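Local coordinates for protein superoxide dismutase (PDB 4BR6) that converts superoxide into hydrogen peroxide and molecular oxygen at a manganese centre, as a member of the iron/manganese superoxide dismutase family, at residues T33-L38 and G69-H74; S124-L129 and A144-V149; P155-D160 and A180-I185. All coordinates share one frame; numbering follows the deposited sequence.

From the N terminus, helix 20-50 runs out and helix 61-79 runs back, and contact 1 closes this alpha-hairpin across 30 mostly helical residues. After helices 94-104 and 107-119 comes the three-stranded antiparallel sheet, where contact 2 closes a 14-residue loop, the hairpin between central strand 125-132 and the turn after strand 138-144. Contact 3 closes 19 partly helical residues, laying segment 180-185 on edge strand 153-160. None nests or crosses; the three follow in series. They are tied laterally: Gln146 of contact 2 reaches Tyr34 and Asn73 of contact 1, strands 125-129 and 155-160 pair side by side, and His74 and Asp160 bind the same manganese.

Contact 1. Residues T33-L38 and G69-H74; sequences TYVNGL and GGHLNH. With MN3 (manganese (III) ion), chain I.
With CG anti to the carbonyl carbon in both residues (chi1 -68° in Tyr34), the rings of Tyr34 and His74 are brought together between helices 20-50 and 61-79. CE2 of Tyr34 lies 3.2 Å from CE1 of His74, and the two ring planes are inclined by 34°, a slanted meeting short of a stack. One turn earlier, Gly70 passes beneath the phenol: its CA sits over one face of the Tyr34 ring as a CH-pi contact, 4.0 Å from the centroid. Gly70 has no side chain, and the ring takes the place a CB would fill, the CA atoms of Tyr34 and Gly70 coming to 5.6 Å. His71 instead has its CG anti to the backbone N and lies against aliphatic groups of the opposite helix. There CG2 of Val35 meets ND1 of His71 at 3.6 Å, while CD2 of Leu38 touches CD2 of the same imidazole at 3.8 Å. The ND1 of His71 is hydrogen-bonded to His31, and Leu38 also packs on Phe54 of the second subunit.

This is the alpha-hairpin of the iron/manganese superoxide dismutases, and His74 is one of the two manganese ligands it supplies, with His26: NE2 of His74 binds the metal at 2.4 Å, alongside Asp160, His164 and a water. The other imidazole nitrogen, ND1, donates to Gly70 O at an unusually short 2.5 Å, nearly in the ring plane. That carbonyl oxygen also accepts from the backbone N of His74, the two donors arriving from opposite faces of its plane. Bound to the metal at one nitrogen and to the helix backbone at the other, the imidazole is likely to have little freedom to turn, and the tyrosine, whose OH bonds to Gln146, packs directly against a first-shell ligand.

Contact 2. Residues S124-L129 and A144-V149; sequences SGWAWL and ANQDPV
The indole of Trp128 takes a methyl group of Val149 over one face, while that of Trp126 is met at its edge by Gln146 and by the carbonyl oxygen of Asn145. CG2 of Val149 stands 3.5 Å from the centroid of the Trp128 five-membered ring, a CH-pi contact only 16° off the normal. CZ2 of the same Trp128 indole lies in turn over one face of Trp126. At the Trp126 edge, NE1 donates to OE1 of Gln146 at 2.8 Å; the bond is bent, and the donor stands above the amide plane. The CB of Gln146 points away from the strand, but a bend at chi2 (-62°) brings OE1 back. Asn145 O comes within 3.1 Å of CD1 of Trp126 and accepts a hydrogen bond from NE1 of Trp162.

The contact lies at the open end of the hairpin of strands 125-132 and 138-144, in the C-terminal domain of this family, where Gly125 and Ala144 form an antiparallel non-hydrogen-bonded pair. A type II' turn begins at Ala144, closed by Asp147 N to Ala144 O and tied to the strand by a nearly straight 2.7 Å bond from Asn145 N to Ser124 O. One water links Ser124 N to Asn145 OD1, another NE1 of Trp128 to Asp147 O.

An alanine in place of Trp126 would probably open a gap beside His74 and Asp160 and leave Gln146 OE1 without its indole donor. With Asn73 also donating to OE1, and Tyr34 at NE2, these bonds probably fix the rotation of the Gln146 amide, a second-shell group beside His74.

Contact 3. Residues P155-D160 and A180-I185; sequences PLMGID and AIWNVI. With MN3 (manganese (III) ion), chain I.
Ile181 begins the contact, packing against Ile159 on strand 153-160. This edge strand belongs to the three-stranded antiparallel sheet in the C-terminal alpha/beta domain of the iron/manganese superoxide dismutases, and segment 180-185 covers part of it. The two isoleucines slide past each other in opposite directions, each giving two contacts: CG2 of Ile181 meets CD1 of Ile159, and CD1 of Ile181 meets CG2 of Ile159, both at 4.0 Å.

Trp182 comes next, in a short 3-10 turn. Its CG is anti to the carbonyl carbon (chi1 -63°), which brings the far end of the indole back to the strand. CD1 of Ile159 lies over one face, toward the rim, 4.0 Å from CZ2 of Trp182. The methyl CE of Met157 approaches the same six-membered ring obliquely, nearest to CH2 of Trp182. The indole NE1 is hydrogen-bonded to Asn115 of helix 107-119, so this large apolar group also has its polar atom satisfied within the buried layer.

Ile185 completes the contact: its CG2 touches CG of Met157 at 3.9 Å, the two side chains crossing at about a right angle. Met157 can meet both partners because its chain bends at chi2 and chi3, returning the methyl toward Trp182. It also belongs to a classic beta bulge, in which Leu156 and Met157 together face Leu129 of the central strand. One residue beyond Ile159 the strand delivers Asp160 to the active site, where its OD2 binds manganese at 2.2 Å and its OD1 accepts a hydrogen bond from the backbone N of Trp162.

Contact 1. Residues T33-L38 and G69-H74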
ATOM      1  N   THR B  33      22.092  -9.891   1.025  1.00 19.71           N
ATOM      2  CA  THR B  33      20.891 -10.403   1.681  1.00 18.82           C
ATOM      3  C   THR B  33      19.741 -10.544   0.684  1.00 21.05           C
ATOM      4  O   THR B  33      18.988 -11.521   0.722  1.00 21.49           O
ATOM      5  CB  THR B  33      20.478  -9.461   2.832  1.00 22.20           C
ATOM      6  OG1 THR B  33      21.590  -9.293   3.713  1.00 25.50           O
ATOM      7  CG2 THR B  33      19.289 -10.002   3.615  1.00 21.55           C
ATOM      8  N   TYR B  34      19.624  -9.571  -0.216  1.00 19.93           N
ATOM      9  CA  TYR B  34      18.597  -9.585  -1.259  1.00 21.16           C
ATOM     10  C   TYR B  34      18.839 -10.690  -2.284  1.00 18.80           C
ATOM     11  O   TYR B  34      17.892 -11.337  -2.730  1.00 19.92           O
ATOM     12  CB  TYR B  34      18.536  -8.227  -1.977  1.00 17.51           C
ATOM     13  CG  TYR B  34      18.013  -7.086  -1.122  1.00 20.41           C
ATOM     14  CD1 TYR B  34      16.890  -7.233  -0.325  1.00 18.50           C
ATOM     15  CD2 TYR B  34      18.660  -5.866  -1.107  1.00 14.92           C
ATOM     16  CE1 TYR B  34      16.434  -6.184   0.458  1.00 21.60           C
ATOM     17  CE2 TYR B  34      18.209  -4.832  -0.340  1.00 17.66           C
ATOM     18  CZ  TYR B  34      17.108  -4.985   0.436  1.00 16.16           C
ATOM     19  OH  TYR B  34      16.705  -3.910   1.184  1.00 17.62           O
ATOM     20  N   VAL B  35      20.098 -10.903  -2.666  1.00 18.77           N
ATOM     21  CA  VAL B  35      20.445 -12.013  -3.551  1.00 21.66           C
ATOM     22  C   VAL B  35      20.011 -13.354  -2.944  1.00 21.33           C
ATOM     23  O   VAL B  35      19.349 -14.161  -3.605  1.00 22.09           O
ATOM     24  CB  VAL B  35      21.971 -12.047  -3.857  1.00 22.08           C
ATOM     25  CG1 VAL B  35      22.377 -13.357  -4.555  1.00 19.96           C
ATOM     26  CG2 VAL B  35      22.360 -10.850  -4.714  1.00 19.09           C
ATOM     27  N   ASN B  36      20.381 -13.592  -1.691  1.00 21.31           N
ATOM     28  CA  ASN B  36      20.091 -14.874  -1.062  1.00 21.59           C
ATOM     29  C   ASN B  36      18.584 -15.080  -0.950  1.00 22.14           C
ATOM     30  O   ASN B  36      18.069 -16.190  -1.169  1.00 15.55           O
ATOM     31  CB  ASN B  36      20.738 -14.953   0.321  1.00 22.48           C
ATOM     32  CG  ASN B  36      22.254 -14.850   0.271  1.00 17.69           C
ATOM     33  OD1 ASN B  36      22.884 -15.185  -0.730  1.00 23.97           O
ATOM     34  ND2 ASN B  36      22.846 -14.391   1.355  1.00 22.55           N
ATOM     35  N   GLY B  37      17.885 -13.993  -0.627  1.00 22.14           N
ATOM     36  CA  GLY B  37      16.446 -14.022  -0.451  1.00 16.87           C
ATOM     37  C   GLY B  37      15.766 -14.318  -1.766  1.00 20.98           C
ATOM     38  O   GLY B  37      14.774 -15.029  -1.808  1.00 23.54           O
ATOM     39  N   LEU B  38      16.324 -13.787  -2.847  1.00 17.36           N
ATOM     40  CA  LEU B  38      15.796 -14.037  -4.177  1.00 21.83           C
ATOM     41  C   LEU B  38      15.889 -15.517  -4.579  1.00 21.41           C
ATOM     42  O   LEU B  38      14.895 -16.122  -4.963  1.00 21.96           O
ATOM     43  CB  LEU B  38      16.520 -13.166  -5.201  1.00 18.55           C
ATOM     44  CG  LEU B  38      16.099 -13.394  -6.650  1.00 21.27           C
ATOM     45  CD1 LEU B  38      14.586 -13.269  -6.856  1.00 23.30           C
ATOM     46  CD2 LEU B  38      16.844 -12.439  -7.529  1.00 15.67           C
ATOM     47  N   GLY B  69      13.320  -7.236  -6.093  1.00 19.67           N
ATOM     48  CA  GLY B  69      13.416  -5.806  -6.309  1.00 17.02           C
ATOM     49  C   GLY B  69      14.731  -5.256  -5.802  1.00 12.32           C
ATOM     50  O   GLY B  69      15.342  -4.429  -6.453  1.00 14.74           O
ATOM     51  N   GLY B  70      15.176  -5.733  -4.643  1.00 16.02           N
ATOM     52  CA  GLY B  70      16.438  -5.285  -4.076  1.00 15.95           C
ATOM     53  C   GLY B  70      17.627  -5.608  -4.965  1.00 16.46           C
ATOM     54  O   GLY B  70      18.504  -4.771  -5.178  1.00 16.53           O
ATOM     55  N   HIS B  71      17.644  -6.830  -5.487  1.00 18.89           N
ATOM     56  CA  HIS B  71      18.693  -7.268  -6.393  1.00 13.59           C
ATOM     57  C   HIS B  71      18.791  -6.337  -7.615  1.00 17.51           C
ATOM     58  O   HIS B  71      19.860  -5.796  -7.900  1.00 16.02           O
ATOM     59  CB  HIS B  71      18.431  -8.708  -6.841  1.00 17.21           C
ATOM     60  CG  HIS B  71      19.509  -9.271  -7.712  1.00 17.94           C
ATOM     61  ND1 HIS B  71      20.851  -9.102  -7.444  1.00 16.62           N
ATOM     62  CD2 HIS B  71      19.442  -9.997  -8.852  1.00 19.19           C
ATOM     63  CE1 HIS B  71      21.564  -9.701  -8.378  1.00 16.70           C
ATOM     64  NE2 HIS B  71      20.733 -10.254  -9.244  1.00 21.24           N
ATOM     65  N   LEU B  72      17.677  -6.146  -8.328  1.00 15.74           N
ATOM     66  CA  LEU B  72      17.661  -5.303  -9.536  1.00 18.09           C
ATOM     67  C   LEU B  72      18.063  -3.860  -9.257  1.00 15.92           C
ATOM     68  O   LEU B  72      18.826  -3.253 -10.013  1.00 17.09           O
ATOM     69  CB  LEU B  72      16.269  -5.285 -10.192  1.00 15.30           C
ATOM     70  CG  LEU B  72      16.026  -4.228 -11.293  1.00 22.01           C
ATOM     71  CD1 LEU B  72      16.974  -4.371 -12.490  1.00 18.85           C
ATOM     72  CD2 LEU B  72      14.580  -4.249 -11.773  1.00 19.92           C
ATOM     73  N   ASN B  73      17.498  -3.305  -8.197  1.00 12.35           N
ATOM     74  CA  ASN B  73      17.653  -1.894  -7.896  1.00 13.44           C
ATOM     75  C   ASN B  73      19.056  -1.568  -7.506  1.00 12.91           C
ATOM     76  O   ASN B  73      19.612  -0.579  -7.966  1.00 13.90           O
ATOM     77  CB  ASN B  73      16.729  -1.467  -6.764  1.00 13.38           C
ATOM     78  CG  ASN B  73      15.284  -1.488  -7.158  1.00 13.35           C
ATOM     79  OD1 ASN B  73      14.940  -1.452  -8.337  1.00 14.49           O
ATOM     80  ND2 ASN B  73      14.422  -1.523  -6.166  1.00 13.38           N
ATOM     81  N   HIS B  74      19.631  -2.389  -6.643  1.00 15.41           N
ATOM     82  CA  HIS B  74      21.012  -2.170  -6.244  1.00 16.69           C
ATOM     83  C   HIS B  74      21.976  -2.457  -7.379  1.00 14.70           C
ATOM     84  O   HIS B  74      22.992  -1.773  -7.507  1.00 15.71           O
ATOM     85  CB  HIS B  74      21.357  -3.005  -5.029  1.00 13.98           C
ATOM     86  CG  HIS B  74      20.603  -2.596  -3.810  1.00 12.81           C
ATOM     87  ND1 HIS B  74      19.315  -3.009  -3.569  1.00 17.17           N
ATOM     88  CD2 HIS B  74      20.934  -1.771  -2.796  1.00 13.37           C
ATOM     89  CE1 HIS B  74      18.894  -2.483  -2.433  1.00 14.10           C
ATOM     90  NE2 HIS B  74      19.860  -1.733  -1.941  1.00 18.46           N
TER
HETATM   91 MN   MN3 I 301      19.765   0.163  -0.478  1.00 15.88          MN
HETATM   92  O   HOH W   1      17.428  -0.568   0.118  1.00 33.99           O

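Contact 2. Residues S124-L129 and A144-V149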
ATOM      1  N   SER B 124      10.870   4.084   3.382  1.00 14.34           N
ATOM      2  CA  SER B 124      12.000   3.653   2.570  1.00 14.76           C
ATOM      3  C   SER B 124      11.620   3.684   1.106  1.00 13.82           C
ATOM      4  O   SER B 124      10.515   3.318   0.756  1.00 16.06           O
ATOM      5  CB  SER B 124      12.390   2.225   2.910  1.00 14.48           C
ATOM      6  OG  SER B 124      12.687   2.090   4.288  1.00 19.43           O
ATOM      7  N   GLY B 125      12.531   4.075   0.229  1.00 13.27           N
ATOM      8  CA  GLY B 125      12.183   4.105  -1.171  1.00 11.35           C
ATOM      9  C   GLY B 125      13.310   4.565  -2.067  1.00 15.82           C
ATOM     10  O   GLY B 125      14.433   4.773  -1.615  1.00 15.49           O
ATOM     11  N   TRP B 126      12.988   4.719  -3.346  1.00 10.57           N
ATOM     12  CA  TRP B 126      13.955   5.020  -4.371  1.00 16.23           C
ATOM     13  C   TRP B 126      13.353   6.092  -5.244  1.00 15.86           C
ATOM     14  O   TRP B 126      12.146   6.087  -5.468  1.00 13.61           O
ATOM     15  CB  TRP B 126      14.162   3.800  -5.264  1.00 13.44           C
ATOM     16  CG  TRP B 126      14.973   2.698  -4.678  1.00 16.13           C
ATOM     17  CD1 TRP B 126      14.544   1.724  -3.832  1.00 15.57           C
ATOM     18  CD2 TRP B 126      16.361   2.442  -4.911  1.00 18.74           C
ATOM     19  NE1 TRP B 126      15.580   0.881  -3.514  1.00 16.97           N
ATOM     20  CE2 TRP B 126      16.707   1.302  -4.162  1.00 15.02           C
ATOM     21  CE3 TRP B 126      17.342   3.063  -5.680  1.00 17.02           C
ATOM     22  CZ2 TRP B 126      17.985   0.775  -4.164  1.00 15.58           C
ATOM     23  CZ3 TRP B 126      18.611   2.537  -5.674  1.00 13.76           C
ATOM     24  CH2 TRP B 126      18.921   1.405  -4.925  1.00 15.58           C
ATOM     25  N   ALA B 127      14.188   6.980  -5.773  1.00 15.03           N
ATOM     26  CA  ALA B 127      13.767   7.839  -6.884  1.00 18.77           C
ATOM     27  C   ALA B 127      14.567   7.467  -8.132  1.00 15.91           C
ATOM     28  O   ALA B 127      15.751   7.111  -8.045  1.00 13.32           O
ATOM     29  CB  ALA B 127      13.932   9.327  -6.554  1.00 15.03           C
ATOM     30  N   TRP B 128      13.899   7.552  -9.282  1.00 16.11           N
ATOM     31  CA  TRP B 128      14.471   7.179 -10.563  1.00 12.95           C
ATOM     32  C   TRP B 128      14.177   8.234 -11.599  1.00 17.21           C
ATOM     33  O   TRP B 128      13.091   8.804 -11.610  1.00 19.16           O
ATOM     34  CB  TRP B 128      13.862   5.878 -11.062  1.00 13.55           C
ATOM     35  CG  TRP B 128      14.119   4.705 -10.164  1.00 16.06           C
ATOM     36  CD1 TRP B 128      13.404   4.330  -9.073  1.00 16.98           C
ATOM     37  CD2 TRP B 128      15.186   3.761 -10.290  1.00 19.56           C
ATOM     38  NE1 TRP B 128      13.954   3.203  -8.509  1.00 17.38           N
ATOM     39  CE2 TRP B 128      15.051   2.839  -9.237  1.00 16.63           C
ATOM     40  CE3 TRP B 128      16.243   3.611 -11.190  1.00 16.21           C
ATOM     41  CZ2 TRP B 128      15.929   1.784  -9.061  1.00 17.58           C
ATOM     42  CZ3 TRP B 128      17.115   2.559 -11.015  1.00 14.06           C
ATOM     43  CH2 TRP B 128      16.953   1.661  -9.960  1.00 18.26           C
ATOM     44  N   LEU B 129      15.159   8.493 -12.458  1.00 14.85           N
ATOM     45  CA  LEU B 129      14.907   9.044 -13.775  1.00 13.44           C
ATOM     46  C   LEU B 129      14.519   7.853 -14.649  1.00 12.93           C
ATOM     47  O   LEU B 129      15.273   6.884 -14.750  1.00 13.20           O
ATOM     48  CB  LEU B 129      16.172   9.696 -14.335  1.00 16.50           C
ATOM     49  CG  LEU B 129      16.144  10.117 -15.809  1.00 17.30           C
ATOM     50  CD1 LEU B 129      15.037  11.130 -16.069  1.00 16.81           C
ATOM     51  CD2 LEU B 129      17.498  10.674 -16.209  1.00 18.10           C
ATOM     52  N   ALA B 144       8.259   2.716  -3.478  1.00 19.18           N
ATOM     53  CA  ALA B 144       8.344   2.397  -2.056  1.00 15.40           C
ATOM     54  C   ALA B 144       9.202   1.151  -1.871  1.00 16.86           C
ATOM     55  O   ALA B 144       9.143   0.220  -2.671  1.00 13.75           O
ATOM     56  CB  ALA B 144       6.957   2.165  -1.466  1.00 12.14           C
ATOM     57  N   ASN B 145      10.001   1.147  -0.815  1.00 13.73           N
ATOM     58  CA  ASN B 145      10.758  -0.031  -0.424  1.00 15.83           C
ATOM     59  C   ASN B 145      11.661  -0.502  -1.566  1.00 14.49           C
ATOM     60  O   ASN B 145      12.557   0.236  -1.954  1.00 18.40           O
ATOM     61  CB  ASN B 145       9.802  -1.098   0.102  1.00 17.04           C
ATOM     62  CG  ASN B 145       8.977  -0.597   1.274  1.00 14.87           C
ATOM     63  OD1 ASN B 145       9.423   0.251   2.041  1.00 14.93           O
ATOM     64  ND2 ASN B 145       7.773  -1.113   1.409  1.00 16.54           N
ATOM     65  N   GLN B 146      11.440  -1.699  -2.105  1.00 15.63           N
ATOM     66  CA  GLN B 146      12.251  -2.187  -3.228  1.00 13.81           C
ATOM     67  C   GLN B 146      11.436  -2.441  -4.483  1.00 12.91           C
ATOM     68  O   GLN B 146      11.913  -3.109  -5.396  1.00 17.37           O
ATOM     69  CB  GLN B 146      13.015  -3.469  -2.873  1.00 16.62           C
ATOM     70  CG  GLN B 146      13.975  -3.353  -1.698  1.00 13.71           C
ATOM     71  CD  GLN B 146      15.100  -2.352  -1.913  1.00 17.84           C
ATOM     72  OE1 GLN B 146      15.314  -1.837  -3.015  1.00 19.29           O
ATOM     73  NE2 GLN B 146      15.836  -2.082  -0.856  1.00 16.04           N
ATOM     74  N   ASP B 147      10.222  -1.906  -4.544  1.00 11.92           N
ATOM     75  CA  ASP B 147       9.395  -2.066  -5.729  1.00 15.21           C
ATOM     76  C   ASP B 147      10.160  -1.551  -6.954  1.00 13.28           C
ATOM     77  O   ASP B 147      10.768  -0.495  -6.891  1.00 15.92           O
ATOM     78  CB  ASP B 147       8.081  -1.306  -5.582  1.00 14.97           C
ATOM     79  CG  ASP B 147       7.221  -1.827  -4.442  1.00 18.10           C
ATOM     80  OD1 ASP B 147       7.492  -2.936  -3.934  1.00 17.22           O
ATOM     81  OD2 ASP B 147       6.265  -1.124  -4.053  1.00 16.50           O
ATOM     82  N   PRO B 148      10.153  -2.310  -8.063  1.00 18.17           N
ATOM     83  CA  PRO B 148      10.934  -1.894  -9.238  1.00 16.97           C
ATOM     84  C   PRO B 148      10.245  -0.913 -10.196  1.00 16.48           C
ATOM     85  O   PRO B 148       9.044  -0.710 -10.145  1.00 15.97           O
ATOM     86  CB  PRO B 148      11.178  -3.214  -9.964  1.00 17.50           C
ATOM     87  CG  PRO B 148      10.043  -4.087  -9.553  1.00 17.93           C
ATOM     88  CD  PRO B 148       9.697  -3.709  -8.171  1.00 17.85           C
ATOM     89  N   VAL B 149      11.037  -0.309 -11.076  1.00 21.18           N
ATOM     90  CA  VAL B 149      10.510   0.455 -12.206  1.00 20.66           C
ATOM     91  C   VAL B 149      10.351  -0.490 -13.396  1.00 21.40           C
ATOM     92  O   VAL B 149      11.346  -0.890 -13.999  1.00 21.94           O
ATOM     93  CB  VAL B 149      11.480   1.570 -12.602  1.00 18.72           C
ATOM     94  CG1 VAL B 149      10.991   2.325 -13.827  1.00 14.36           C
ATOM     95  CG2 VAL B 149      11.690   2.508 -11.421  1.00 19.00           C
TER
HETATM   96  O   HOH W   2       9.081   2.123   4.043  1.00 17.33           O
HETATM   97  O   HOH W   3      12.862   1.159  -6.852  1.00  7.99           O

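Contact 3. Residues P155-D160 and A180-I185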
ATOM      1  N   PRO B 155      14.003   2.094 -16.158  1.00 15.94           N
ATOM      2  CA  PRO B 155      14.821   2.951 -15.291  1.00 21.61           C
ATOM      3  C   PRO B 155      16.164   3.315 -15.944  1.00 18.05           C
ATOM      4  O   PRO B 155      16.752   2.464 -16.610  1.00 17.10           O
ATOM      5  CB  PRO B 155      15.019   2.084 -14.042  1.00 17.47           C
ATOM      6  CG  PRO B 155      14.893   0.662 -14.539  1.00 22.38           C
ATOM      7  CD  PRO B 155      13.916   0.706 -15.665  1.00 16.87           C
ATOM      8  N   LEU B 156      16.637   4.544 -15.747  1.00 16.64           N
ATOM      9  CA  LEU B 156      17.881   5.001 -16.359  1.00 22.78           C
ATOM     10  C   LEU B 156      18.902   5.428 -15.301  1.00 15.76           C
ATOM     11  O   LEU B 156      20.103   5.302 -15.489  1.00 17.64           O
ATOM     12  CB  LEU B 156      17.617   6.181 -17.293  1.00 13.09           C
ATOM     13  CG  LEU B 156      16.715   5.976 -18.504  1.00 17.40           C
ATOM     14  CD1 LEU B 156      16.798   7.219 -19.382  1.00 17.24           C
ATOM     15  CD2 LEU B 156      17.056   4.710 -19.306  1.00 19.63           C
ATOM     16  N   MET B 157      18.417   5.982 -14.202  1.00 15.71           N
ATOM     17  CA  MET B 157      19.304   6.489 -13.168  1.00 18.97           C
ATOM     18  C   MET B 157      18.549   6.473 -11.850  1.00 18.07           C
ATOM     19  O   MET B 157      17.518   7.118 -11.733  1.00 17.60           O
ATOM     20  CB  MET B 157      19.749   7.909 -13.521  1.00 14.25           C
ATOM     21  CG  MET B 157      20.913   8.428 -12.698  1.00 20.84           C
ATOM     22  SD  MET B 157      20.484   8.757 -10.978  1.00 19.41           S
ATOM     23  CE  MET B 157      19.585  10.315 -11.125  1.00 19.12           C
ATOM     24  N   GLY B 158      19.059   5.730 -10.874  1.00 14.70           N
ATOM     25  CA  GLY B 158      18.416   5.620  -9.579  1.00 15.05           C
ATOM     26  C   GLY B 158      19.249   6.185  -8.445  1.00 16.87           C
ATOM     27  O   GLY B 158      20.478   6.160  -8.495  1.00 14.21           O
ATOM     28  N   ILE B 159      18.557   6.726  -7.444  1.00 15.00           N
ATOM     29  CA  ILE B 159      19.151   7.119  -6.176  1.00 12.38           C
ATOM     30  C   ILE B 159      18.368   6.479  -5.028  1.00 16.19           C
ATOM     31  O   ILE B 159      17.156   6.668  -4.894  1.00 14.61           O
ATOM     32  CB  ILE B 159      19.143   8.646  -6.000  1.00 13.84           C
ATOM     33  CG1 ILE B 159      19.954   9.291  -7.132  1.00 13.77           C
ATOM     34  CG2 ILE B 159      19.707   9.025  -4.636  1.00 12.61           C
ATOM     35  CD1 ILE B 159      19.939  10.825  -7.183  1.00 18.73           C
ATOM     36  N   ASP B 160      19.079   5.709  -4.214  1.00 12.97           N
ATOM     37  CA  ASP B 160      18.516   4.975  -3.089  1.00 14.57           C
ATOM     38  C   ASP B 160      18.245   5.924  -1.929  1.00 15.77           C
ATOM     39  O   ASP B 160      19.133   6.681  -1.541  1.00 12.85           O
ATOM     40  CB  ASP B 160      19.554   3.961  -2.665  1.00 14.11           C
ATOM     41  CG  ASP B 160      19.071   3.021  -1.609  1.00 14.53           C
ATOM     42  OD1 ASP B 160      17.896   3.057  -1.184  1.00 13.89           O
ATOM     43  OD2 ASP B 160      19.910   2.219  -1.220  1.00 13.14           O
ATOM     44  N   ALA B 180      25.006  15.756  -2.303  1.00 16.67           N
ATOM     45  CA  ALA B 180      26.348  15.227  -2.500  1.00 22.43           C
ATOM     46  C   ALA B 180      26.436  14.140  -3.591  1.00 19.90           C
ATOM     47  O   ALA B 180      27.414  14.093  -4.337  1.00 25.10           O
ATOM     48  CB  ALA B 180      26.907  14.694  -1.173  1.00 17.44           C
ATOM     49  N   ILE B 181      25.428  13.277  -3.702  1.00 20.31           N
ATOM     50  CA  ILE B 181      25.563  12.083  -4.548  1.00 20.71           C
ATOM     51  C   ILE B 181      25.730  12.406  -6.035  1.00 16.08           C
ATOM     52  O   ILE B 181      26.275  11.612  -6.791  1.00 16.83           O
ATOM     53  CB  ILE B 181      24.369  11.104  -4.364  1.00 19.42           C
ATOM     54  CG1 ILE B 181      24.666   9.751  -5.029  1.00 16.49           C
ATOM     55  CG2 ILE B 181      23.091  11.727  -4.911  1.00 18.55           C
ATOM     56  CD1 ILE B 181      23.692   8.643  -4.634  1.00 15.65           C
ATOM     57  N   TRP B 182      25.250  13.564  -6.458  1.00 17.88           N
ATOM     58  CA  TRP B 182      25.363  13.944  -7.860  1.00 20.93           C
ATOM     59  C   TRP B 182      26.811  13.976  -8.318  1.00 18.44           C
ATOM     60  O   TRP B 182      27.086  13.850  -9.504  1.00 19.71           O
ATOM     61  CB  TRP B 182      24.688  15.295  -8.111  1.00 24.02           C
ATOM     62  CG  TRP B 182      23.217  15.215  -7.833  1.00 21.74           C
ATOM     63  CD1 TRP B 182      22.608  15.458  -6.652  1.00 20.65           C
ATOM     64  CD2 TRP B 182      22.185  14.816  -8.745  1.00 20.38           C
ATOM     65  NE1 TRP B 182      21.257  15.251  -6.760  1.00 25.87           N
ATOM     66  CE2 TRP B 182      20.971  14.852  -8.037  1.00 24.99           C
ATOM     67  CE3 TRP B 182      22.170  14.429 -10.085  1.00 23.55           C
ATOM     68  CZ2 TRP B 182      19.752  14.535  -8.626  1.00 25.53           C
ATOM     69  CZ3 TRP B 182      20.957  14.108 -10.668  1.00 25.85           C
ATOM     70  CH2 TRP B 182      19.764  14.166  -9.938  1.00 23.84           C
ATOM     71  N   ASN B 183      27.730  14.134  -7.367  1.00 22.56           N
ATOM     72  CA  ASN B 183      29.155  14.153  -7.670  1.00 23.86           C
ATOM     73  C   ASN B 183      29.725  12.816  -8.102  1.00 25.77           C
ATOM     74  O   ASN B 183      30.838  12.766  -8.633  1.00 24.59           O
ATOM     75  CB  ASN B 183      29.955  14.648  -6.472  1.00 22.54           C
ATOM     76  CG  ASN B 183      29.780  16.119  -6.243  1.00 23.08           C
ATOM     77  OD1 ASN B 183      30.351  16.939  -6.965  1.00 21.24           O
ATOM     78  ND2 ASN B 183      28.979  16.470  -5.249  1.00 20.55           N
ATOM     79  N   VAL B 184      28.968  11.748  -7.871  1.00 18.85           N
ATOM     80  CA  VAL B 184      29.422  10.401  -8.201  1.00 21.35           C
ATOM     81  C   VAL B 184      28.431   9.614  -9.072  1.00 21.07           C
ATOM     82  O   VAL B 184      28.509   8.395  -9.126  1.00 22.58           O
ATOM     83  CB  VAL B 184      29.765   9.580  -6.914  1.00 17.88           C
ATOM     84  CG1 VAL B 184      31.038  10.123  -6.247  1.00 20.50           C
ATOM     85  CG2 VAL B 184      28.607   9.588  -5.931  1.00 15.94           C
ATOM     86  N   ILE B 185      27.527  10.303  -9.771  1.00 17.04           N
ATOM     87  CA  ILE B 185      26.608   9.644 -10.715  1.00 21.48           C
ATOM     88  C   ILE B 185      27.275   9.378 -12.062  1.00 17.91           C
ATOM     89  O   ILE B 185      27.767  10.298 -12.689  1.00 16.99           O
ATOM     90  CB  ILE B 185      25.340  10.501 -10.993  1.00 16.70           C
ATOM     91  CG1 ILE B 185      24.556  10.725  -9.702  1.00 16.46           C
ATOM     92  CG2 ILE B 185      24.444   9.838 -12.049  1.00 15.08           C
ATOM     93  CD1 ILE B 185      24.097   9.451  -9.027  1.00 17.70           C
TER
HETATM   94 MN   MN3 I 301      19.765   0.163  -0.478  1.00 15.88          MN
HETATM   95  O   HOH W   1      17.428  -0.568   0.118  1.00 33.99           O